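Side-chain contacts in octenoyl-CoA reductase/carboxylase (Streptomyces sp., PDB 4A0S), which catalyses the NADPH-dependent reductive carboxylation of 2-octenoyl-CoA, supplying an unusual extender unit for cinnabaramide polyketide biosynthesis: residues S4-D9 with A14-A19; D63-A68 with I126-W131. All coordinates share one frame; numbering follows the deposited sequence.

Interaction 1 of 2, residues S4-D9 with A14-A19; sequences SRAVLD and AEIEAA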
ATOM      1  N   SER A   4     -17.647 -44.101  -4.032  1.00 23.51           N
ATOM      2  CA  SER A   4     -16.981 -43.659  -5.261  1.00 23.83           C
ATOM      3  C   SER A   4     -17.909 -43.823  -6.456  1.00 24.60           C
ATOM      4  O   SER A   4     -17.914 -42.982  -7.341  1.00 24.48           O
ATOM      5  CB  SER A   4     -15.648 -44.375  -5.489  1.00 23.21           C
ATOM      6  OG  SER A   4     -15.840 -45.754  -5.734  1.00 26.27           O
ATOM      7  N   ARG A   5     -18.702 -44.895  -6.463  1.00 26.48           N
ATOM      8  CA  ARG A   5     -19.688 -45.122  -7.524  1.00 27.89           C
ATOM      9  C   ARG A   5     -20.716 -43.990  -7.539  1.00 27.85           C
ATOM     10  O   ARG A   5     -21.003 -43.436  -8.593  1.00 28.55           O
ATOM     11  CB  ARG A   5     -20.375 -46.484  -7.375  1.00 29.62           C
ATOM     12  CG  ARG A   5     -19.466 -47.679  -7.688  1.00 32.70           C
ATOM     13  CD  ARG A   5     -20.172 -49.031  -7.512  1.00 39.12           C
ATOM     14  NE  ARG A   5     -19.426 -49.863  -6.562  1.00 42.66           N
ATOM     15  CZ  ARG A   5     -19.891 -50.267  -5.379  1.00 44.60           C
ATOM     16  NH1 ARG A   5     -21.129 -49.966  -5.001  1.00 44.92           N
ATOM     17  NH2 ARG A   5     -19.120 -51.005  -4.579  1.00 45.71           N
ATOM     18  N   ALA A   6     -21.247 -43.638  -6.369  1.00 27.48           N
ATOM     19  CA  ALA A   6     -22.196 -42.525  -6.242  1.00 27.85           C
ATOM     20  C   ALA A   6     -21.616 -41.233  -6.823  1.00 27.12           C
ATOM     21  O   ALA A   6     -22.258 -40.563  -7.628  1.00 27.83           O
ATOM     22  CB  ALA A   6     -22.593 -42.315  -4.778  1.00 27.82           C
ATOM     23  N   VAL A   7     -20.388 -40.916  -6.432  1.00 25.97           N
ATOM     24  CA  VAL A   7     -19.689 -39.719  -6.909  1.00 25.58           C
ATOM     25  C   VAL A   7     -19.530 -39.772  -8.421  1.00 26.28           C
ATOM     26  O   VAL A   7     -19.903 -38.839  -9.124  1.00 26.92           O
ATOM     27  CB  VAL A   7     -18.298 -39.616  -6.251  1.00 24.15           C
ATOM     28  CG1 VAL A   7     -17.488 -38.508  -6.875  1.00 23.87           C
ATOM     29  CG2 VAL A   7     -18.451 -39.402  -4.768  1.00 23.93           C
ATOM     30  N   LEU A   8     -18.997 -40.886  -8.905  1.00 26.96           N
ATOM     31  CA  LEU A   8     -18.752 -41.087 -10.330  1.00 28.61           C
ATOM     32  C   LEU A   8     -20.052 -41.135 -11.118  1.00 30.73           C
ATOM     33  O   LEU A   8     -20.081 -40.746 -12.279  1.00 31.57           O
ATOM     34  CB  LEU A   8     -17.929 -42.356 -10.572  1.00 28.30           C
ATOM     35  CG  LEU A   8     -16.468 -42.252 -10.103  1.00 28.14           C
ATOM     36  CD1 LEU A   8     -15.683 -43.513 -10.455  1.00 28.28           C
ATOM     37  CD2 LEU A   8     -15.769 -40.990 -10.662  1.00 27.56           C
ATOM     38  N   ASP A   9     -21.126 -41.586 -10.479  1.00 32.09           N
ATOM     39  CA  ASP A   9     -22.419 -41.661 -11.148  1.00 34.93           C
ATOM     40  C   ASP A   9     -23.130 -40.307 -11.144  1.00 35.67           C
ATOM     41  O   ASP A   9     -24.198 -40.158 -11.737  1.00 37.23           O
ATOM     42  CB  ASP A   9     -23.285 -42.778 -10.549  1.00 35.97           C
ATOM     43  CG  ASP A   9     -22.702 -44.175 -10.806  1.00 38.40           C
ATOM     44  OD1 ASP A   9     -21.714 -44.292 -11.570  1.00 39.22           O
ATOM     45  OD2 ASP A   9     -23.219 -45.163 -10.234  1.00 41.36           O
ATOM     46  N   ALA A  14     -28.005 -36.453  -1.114  1.00 40.86           N
ATOM     47  CA  ALA A  14     -28.506 -37.476  -0.193  1.00 41.31           C
ATOM     48  C   ALA A  14     -27.891 -38.854  -0.439  1.00 39.86           C
ATOM     49  O   ALA A  14     -27.500 -39.538   0.505  1.00 39.56           O
ATOM     50  CB  ALA A  14     -30.029 -37.549  -0.258  1.00 43.34           C
ATOM     51  N   GLU A  15     -27.816 -39.245  -1.710  1.00 39.48           N
ATOM     52  CA  GLU A  15     -27.221 -40.522  -2.127  1.00 38.45           C
ATOM     53  C   GLU A  15     -25.745 -40.605  -1.760  1.00 36.25           C
ATOM     54  O   GLU A  15     -25.242 -41.668  -1.358  1.00 35.49           O
ATOM     55  CB  GLU A  15     -27.355 -40.689  -3.631  1.00 38.65           C
ATOM     56  CG  GLU A  15     -28.745 -41.115  -4.083  1.00 43.50           C
ATOM     57  CD  GLU A  15     -28.813 -41.337  -5.580  1.00 46.79           C
ATOM     58  OE1 GLU A  15     -28.934 -40.341  -6.333  1.00 47.37           O
ATOM     59  OE2 GLU A  15     -28.721 -42.512  -6.001  1.00 48.74           O
ATOM     60  N   ILE A  16     -25.049 -39.484  -1.922  1.00 34.54           N
ATOM     61  CA  ILE A  16     -23.645 -39.411  -1.558  1.00 32.60           C
ATOM     62  C   ILE A  16     -23.460 -39.544  -0.045  1.00 32.44           C
ATOM     63  O   ILE A  16     -22.593 -40.298   0.408  1.00 31.25           O
ATOM     64  CB  ILE A  16     -22.970 -38.148  -2.133  1.00 32.00           C
ATOM     65  CG1 ILE A  16     -22.887 -38.274  -3.663  1.00 31.26           C
ATOM     66  CG2 ILE A  16     -21.571 -37.963  -1.542  1.00 29.29           C
ATOM     67  CD1 ILE A  16     -22.387 -37.032  -4.385  1.00 30.75           C
ATOM     68  N   GLU A  17     -24.290 -38.846   0.728  1.00 33.79           N
ATOM     69  CA  GLU A  17     -24.251 -38.957   2.198  1.00 34.47           C
ATOM     70  C   GLU A  17     -24.644 -40.343   2.687  1.00 35.07           C
ATOM     71  O   GLU A  17     -24.137 -40.801   3.719  1.00 35.35           O
ATOM     72  CB  GLU A  17     -25.191 -37.963   2.874  1.00 36.36           C
ATOM     73  CG  GLU A  17     -25.024 -36.533   2.492  1.00 37.53           C
ATOM     74  CD  GLU A  17     -25.803 -35.618   3.426  1.00 41.24           C
ATOM     75  OE1 GLU A  17     -25.470 -35.567   4.632  1.00 41.48           O
ATOM     76  OE2 GLU A  17     -26.757 -34.966   2.960  1.00 43.80           O
ATOM     77  N   ALA A  18     -25.563 -40.994   1.965  1.00 35.54           N
ATOM     78  CA  ALA A  18     -26.043 -42.327   2.332  1.00 35.88           C
ATOM     79  C   ALA A  18     -24.994 -43.399   2.056  1.00 34.77           C
ATOM     80  O   ALA A  18     -24.990 -44.453   2.711  1.00 35.53           O
ATOM     81  CB  ALA A  18     -27.327 -42.659   1.606  1.00 37.22           C
ATOM     82  N   ALA A  19     -24.122 -43.138   1.079  1.00 32.74           N
ATOM     83  CA  ALA A  19     -23.062 -44.080   0.724  1.00 31.99           C
ATOM     84  C   ALA A  19     -21.963 -44.018   1.782  1.00 31.36           C
ATOM     85  O   ALA A  19     -21.408 -42.945   2.025  1.00 30.92           O
ATOM     86  CB  ALA A  19     -22.506 -43.758  -0.647  1.00 30.70           C
TER
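A6 meets I16 and A19 across a short alpha-alpha hairpin at the N terminus, formed by helix 2-8 and helix 13-18, which run roughly antiparallel. The touching surface is small and apolar. The methyl of A6 points at the second helix, and its lack of any longer branch lets the two backbones come near: the CA atoms of A6 and I16 are 5.8 Å apart.

I16 can be followed outward from the backbone. Its CB stands beside the gap between the helices rather than aimed across it. From there CG1 leaves anti to the carbonyl carbon (chi1 -68°), and this branch makes the contact, with CG1 4.2 Å from A6 CB. The chain then continues extended (chi2 173°), carrying CD1 toward V7, where CD1 of I16 is 4.6 Å from CG2 of V7, a looser approach. Elsewhere the I16 side chain also lies on V122 of strand 117-124, on L3 and on P133, so it is buried where helix, strand and loop come together.

Helix 13-18 stops at A18, and A19 takes an extended backbone conformation. R123 reaches the end of this helix, its NH1 hydrogen-bonded to the carbonyl oxygen of I16 and its NH2 to that of A19, which ties the hairpin to the end of strand 117-124. Backbone also borders the A6 methyl, E15 O being 4.4 Å from A6 CB. On the A19 side two methyl groups face each other, A6 CB and A19 CB, 4.4 Å apart.

Interaction 2 of 2, residues D63-A68 with I126-W131; sequences DEVLVA and IGVRRW
The peptide plane joining D63 to E64 carries a methyl of V128 on one face: CG2 of V128 stands directly above the carbonyl carbon, 3.5 Å from D63 C. The following peptide, E64 to V65, is approached from above its plane too, with the same V128 CG2 3.2 Å from E64 O, a close carbon-oxygen contact. This is the start of strand 64-73 in the GroES-like domain, covered by the loop that leaves strand 117-124. That loop turns back beside its neighbouring strand, bringing the CA atoms of D63 and G127 to 4.9 Å, while E64 keeps a backbone bond to G125.

V128 divides its two methyls between backbone and side chain. CG1 lies anti to the backbone N (chi1 173°) and extends to V65, where V128 CG1 is 3.6 Å from V65 CG2. The two valines cross at about a right angle, and V65 CG2 rests against both V128 methyls, with V128 CG2 at 3.8 Å. The indole of W131 lies farther off, V65 CG2 being displaced above its plane and past its rim near CD1. It also packs on L184 and P186.

Past V128 the loop becomes polar and faces another copy of the protein. The guanidinium of R130 has R129 CB over one face, 3.7 Å above its plane and offset toward the rim. D145 of the second subunit accepts salt bridges from R129 NE and R130 NH1, so the loop belongs to the interface of the homotetramer. On the strand side, E64 turns away from V128 and forms a salt bridge with R105. Just beyond the valine pair, CD1 of W131 is 4.7 Å from V65 CG2.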
ATOM      1  N   ASP A  63     -14.097 -28.776  10.914  1.00 14.57           N
ATOM      2  CA  ASP A  63     -13.949 -27.691   9.955  1.00 14.30           C
ATOM      3  C   ASP A  63     -13.439 -28.276   8.634  1.00 14.14           C
ATOM      4  O   ASP A  63     -13.045 -27.548   7.730  1.00 13.94           O
ATOM      5  CB  ASP A  63     -12.951 -26.675  10.478  1.00 14.21           C
ATOM      6  CG  ASP A  63     -11.557 -27.261  10.624  1.00 15.69           C
ATOM      7  OD1 ASP A  63     -11.434 -28.490  10.882  1.00 16.95           O
ATOM      8  OD2 ASP A  63     -10.572 -26.505  10.465  1.00 20.26           O
ATOM      9  N   GLU A  64     -13.466 -29.597   8.528  1.00 14.29           N
ATOM     10  CA  GLU A  64     -12.898 -30.248   7.359  1.00 14.22           C
ATOM     11  C   GLU A  64     -13.937 -30.832   6.442  1.00 14.34           C
ATOM     12  O   GLU A  64     -15.072 -31.068   6.836  1.00 14.56           O
ATOM     13  CB  GLU A  64     -11.945 -31.346   7.778  1.00 14.38           C
ATOM     14  CG  GLU A  64     -10.578 -30.840   8.157  1.00 14.28           C
ATOM     15  CD  GLU A  64      -9.749 -31.914   8.828  1.00 15.12           C
ATOM     16  OE1 GLU A  64     -10.221 -33.064   8.941  1.00 15.76           O
ATOM     17  OE2 GLU A  64      -8.620 -31.613   9.264  1.00 17.29           O
ATOM     18  N   VAL A  65     -13.510 -31.108   5.217  1.00 14.26           N
ATOM     19  CA  VAL A  65     -14.378 -31.661   4.212  1.00 14.42           C
ATOM     20  C   VAL A  65     -13.646 -32.819   3.584  1.00 14.54           C
ATOM     21  O   VAL A  65     -12.446 -32.741   3.345  1.00 14.39           O
ATOM     22  CB  VAL A  65     -14.717 -30.602   3.148  1.00 14.27           C
ATOM     23  CG1 VAL A  65     -15.514 -31.201   2.056  1.00 14.50           C
ATOM     24  CG2 VAL A  65     -15.499 -29.439   3.790  1.00 14.24           C
ATOM     25  N   LEU A  66     -14.371 -33.915   3.380  1.00 14.88           N
ATOM     26  CA  LEU A  66     -13.788 -35.050   2.713  1.00 15.08           C
ATOM     27  C   LEU A  66     -14.191 -34.886   1.282  1.00 15.10           C
ATOM     28  O   LEU A  66     -15.370 -34.784   0.981  1.00 15.27           O
ATOM     29  CB  LEU A  66     -14.330 -36.346   3.278  1.00 15.54           C
ATOM     30  CG  LEU A  66     -13.751 -37.609   2.654  1.00 15.86           C
ATOM     31  CD1 LEU A  66     -12.234 -37.749   2.921  1.00 15.74           C
ATOM     32  CD2 LEU A  66     -14.536 -38.749   3.267  1.00 16.39           C
ATOM     33  N   VAL A  67     -13.202 -34.856   0.407  1.00 14.97           N
ATOM     34  CA  VAL A  67     -13.432 -34.673  -1.009  1.00 15.02           C
ATOM     35  C   VAL A  67     -13.113 -35.995  -1.683  1.00 15.37           C
ATOM     36  O   VAL A  67     -12.072 -36.570  -1.394  1.00 15.40           O
ATOM     37  CB  VAL A  67     -12.480 -33.584  -1.568  1.00 14.68           C
ATOM     38  CG1 VAL A  67     -12.577 -33.473  -3.088  1.00 14.79           C
ATOM     39  CG2 VAL A  67     -12.771 -32.255  -0.906  1.00 14.40           C
ATOM     40  N   ALA A  68     -14.025 -36.481  -2.534  1.00 15.71           N
ATOM     41  CA  ALA A  68     -13.711 -37.570  -3.458  1.00 16.09           C
ATOM     42  C   ALA A  68     -12.931 -36.878  -4.550  1.00 15.88           C
ATOM     43  O   ALA A  68     -13.490 -36.104  -5.313  1.00 15.83           O
ATOM     44  CB  ALA A  68     -14.983 -38.207  -4.036  1.00 16.75           C
ATOM     45  N   ILE A 126     -19.068 -30.948  11.115  1.00 16.29           N
ATOM     46  CA  ILE A 126     -20.252 -30.273  11.645  1.00 16.69           C
ATOM     47  C   ILE A 126     -20.078 -28.766  11.699  1.00 16.15           C
ATOM     48  O   ILE A 126     -21.043 -28.018  11.883  1.00 16.34           O
ATOM     49  CB  ILE A 126     -20.640 -30.795  13.032  1.00 17.14           C
ATOM     50  CG1 ILE A 126     -19.479 -30.607  14.030  1.00 18.19           C
ATOM     51  CG2 ILE A 126     -21.076 -32.264  12.896  1.00 19.17           C
ATOM     52  CD1 ILE A 126     -19.923 -30.606  15.506  1.00 21.07           C
ATOM     53  N   GLY A 127     -18.829 -28.329  11.575  1.00 15.91           N
ATOM     54  CA  GLY A 127     -18.520 -26.904  11.566  1.00 15.36           C
ATOM     55  C   GLY A 127     -18.348 -26.334  10.178  1.00 15.23           C
ATOM     56  O   GLY A 127     -17.980 -25.170  10.023  1.00 14.84           O
ATOM     57  N   VAL A 128     -18.605 -27.140   9.156  1.00 15.19           N
ATOM     58  CA  VAL A 128     -18.424 -26.656   7.792  1.00 15.14           C
ATOM     59  C   VAL A 128     -19.718 -26.013   7.320  1.00 15.65           C
ATOM     60  O   VAL A 128     -20.802 -26.567   7.501  1.00 15.94           O
ATOM     61  CB  VAL A 128     -17.979 -27.790   6.847  1.00 15.00           C
ATOM     62  CG1 VAL A 128     -17.961 -27.321   5.384  1.00 14.60           C
ATOM     63  CG2 VAL A 128     -16.623 -28.283   7.269  1.00 14.59           C
ATOM     64  N   ARG A 129     -19.595 -24.822   6.749  1.00 15.66           N
ATOM     65  CA  ARG A 129     -20.731 -24.116   6.210  1.00 16.61           C
ATOM     66  C   ARG A 129     -20.844 -24.292   4.718  1.00 16.50           C
ATOM     67  O   ARG A 129     -19.842 -24.429   4.022  1.00 16.44           O
ATOM     68  CB  ARG A 129     -20.614 -22.634   6.538  1.00 16.67           C
ATOM     69  CG  ARG A 129     -20.807 -22.413   8.017  1.00 18.23           C
ATOM     70  CD  ARG A 129     -20.695 -20.986   8.404  1.00 20.82           C
ATOM     71  NE  ARG A 129     -19.315 -20.554   8.513  1.00 21.62           N
ATOM     72  CZ  ARG A 129     -18.475 -20.877   9.497  1.00 22.10           C
ATOM     73  NH1 ARG A 129     -18.835 -21.692  10.493  1.00 24.92           N
ATOM     74  NH2 ARG A 129     -17.245 -20.398   9.469  1.00 22.03           N
ATOM     75  N   ARG A 130     -22.092 -24.318   4.260  1.00 17.58           N
ATOM     76  CA  ARG A 130     -22.454 -24.118   2.859  1.00 17.67           C
ATOM     77  C   ARG A 130     -22.135 -25.292   1.952  1.00 17.41           C
ATOM     78  O   ARG A 130     -23.005 -25.727   1.193  1.00 17.86           O
ATOM     79  CB  ARG A 130     -21.895 -22.798   2.312  1.00 17.74           C
ATOM     80  CG  ARG A 130     -22.474 -21.562   2.982  1.00 18.79           C
ATOM     81  CD  ARG A 130     -21.854 -20.300   2.384  1.00 19.31           C
ATOM     82  NE  ARG A 130     -20.438 -20.149   2.731  1.00 19.17           N
ATOM     83  CZ  ARG A 130     -19.987 -19.678   3.893  1.00 20.63           C
ATOM     84  NH1 ARG A 130     -20.835 -19.313   4.845  1.00 19.37           N
ATOM     85  NH2 ARG A 130     -18.681 -19.575   4.106  1.00 21.85           N
ATOM     86  N   TRP A 131     -20.918 -25.814   2.012  1.00 16.67           N
ATOM     87  CA  TRP A 131     -20.587 -26.991   1.206  1.00 16.58           C
ATOM     88  C   TRP A 131     -21.465 -28.156   1.563  1.00 17.24           C
ATOM     89  O   TRP A 131     -21.859 -28.343   2.714  1.00 17.08           O
ATOM     90  CB  TRP A 131     -19.135 -27.423   1.381  1.00 16.03           C
ATOM     91  CG  TRP A 131     -18.227 -26.369   0.981  1.00 15.26           C
ATOM     92  CD1 TRP A 131     -17.453 -25.612   1.797  1.00 14.79           C
ATOM     93  CD2 TRP A 131     -18.025 -25.885  -0.341  1.00 14.66           C
ATOM     94  NE1 TRP A 131     -16.755 -24.693   1.064  1.00 14.26           N
ATOM     95  CE2 TRP A 131     -17.084 -24.840  -0.257  1.00 14.42           C
ATOM     96  CE3 TRP A 131     -18.529 -26.247  -1.596  1.00 14.92           C
ATOM     97  CZ2 TRP A 131     -16.639 -24.141  -1.382  1.00 14.44           C
ATOM     98  CZ3 TRP A 131     -18.094 -25.545  -2.716  1.00 14.93           C
ATOM     99  CH2 TRP A 131     -17.164 -24.511  -2.603  1.00 14.70           C
TER

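From the N terminus the chain first makes interaction 1, closing a very short loop of four intervening residues between the first two helices. Interaction 2 opens later and closes a far longer loop, in which 57 residues separate its segments; the two loops follow in series, neither enclosing nor crossing the other. The first contact holds the N-terminal hairpin together, whereas the second fastens a loop beyond strand 117-124 to the start of strand 64-73. Their centres lie about 16 Å apart on the same side of the chain's centre, and they meet where V7 CG2 packs 3.7 Å from A68 CB, setting the hairpin against the GroES-like sheet.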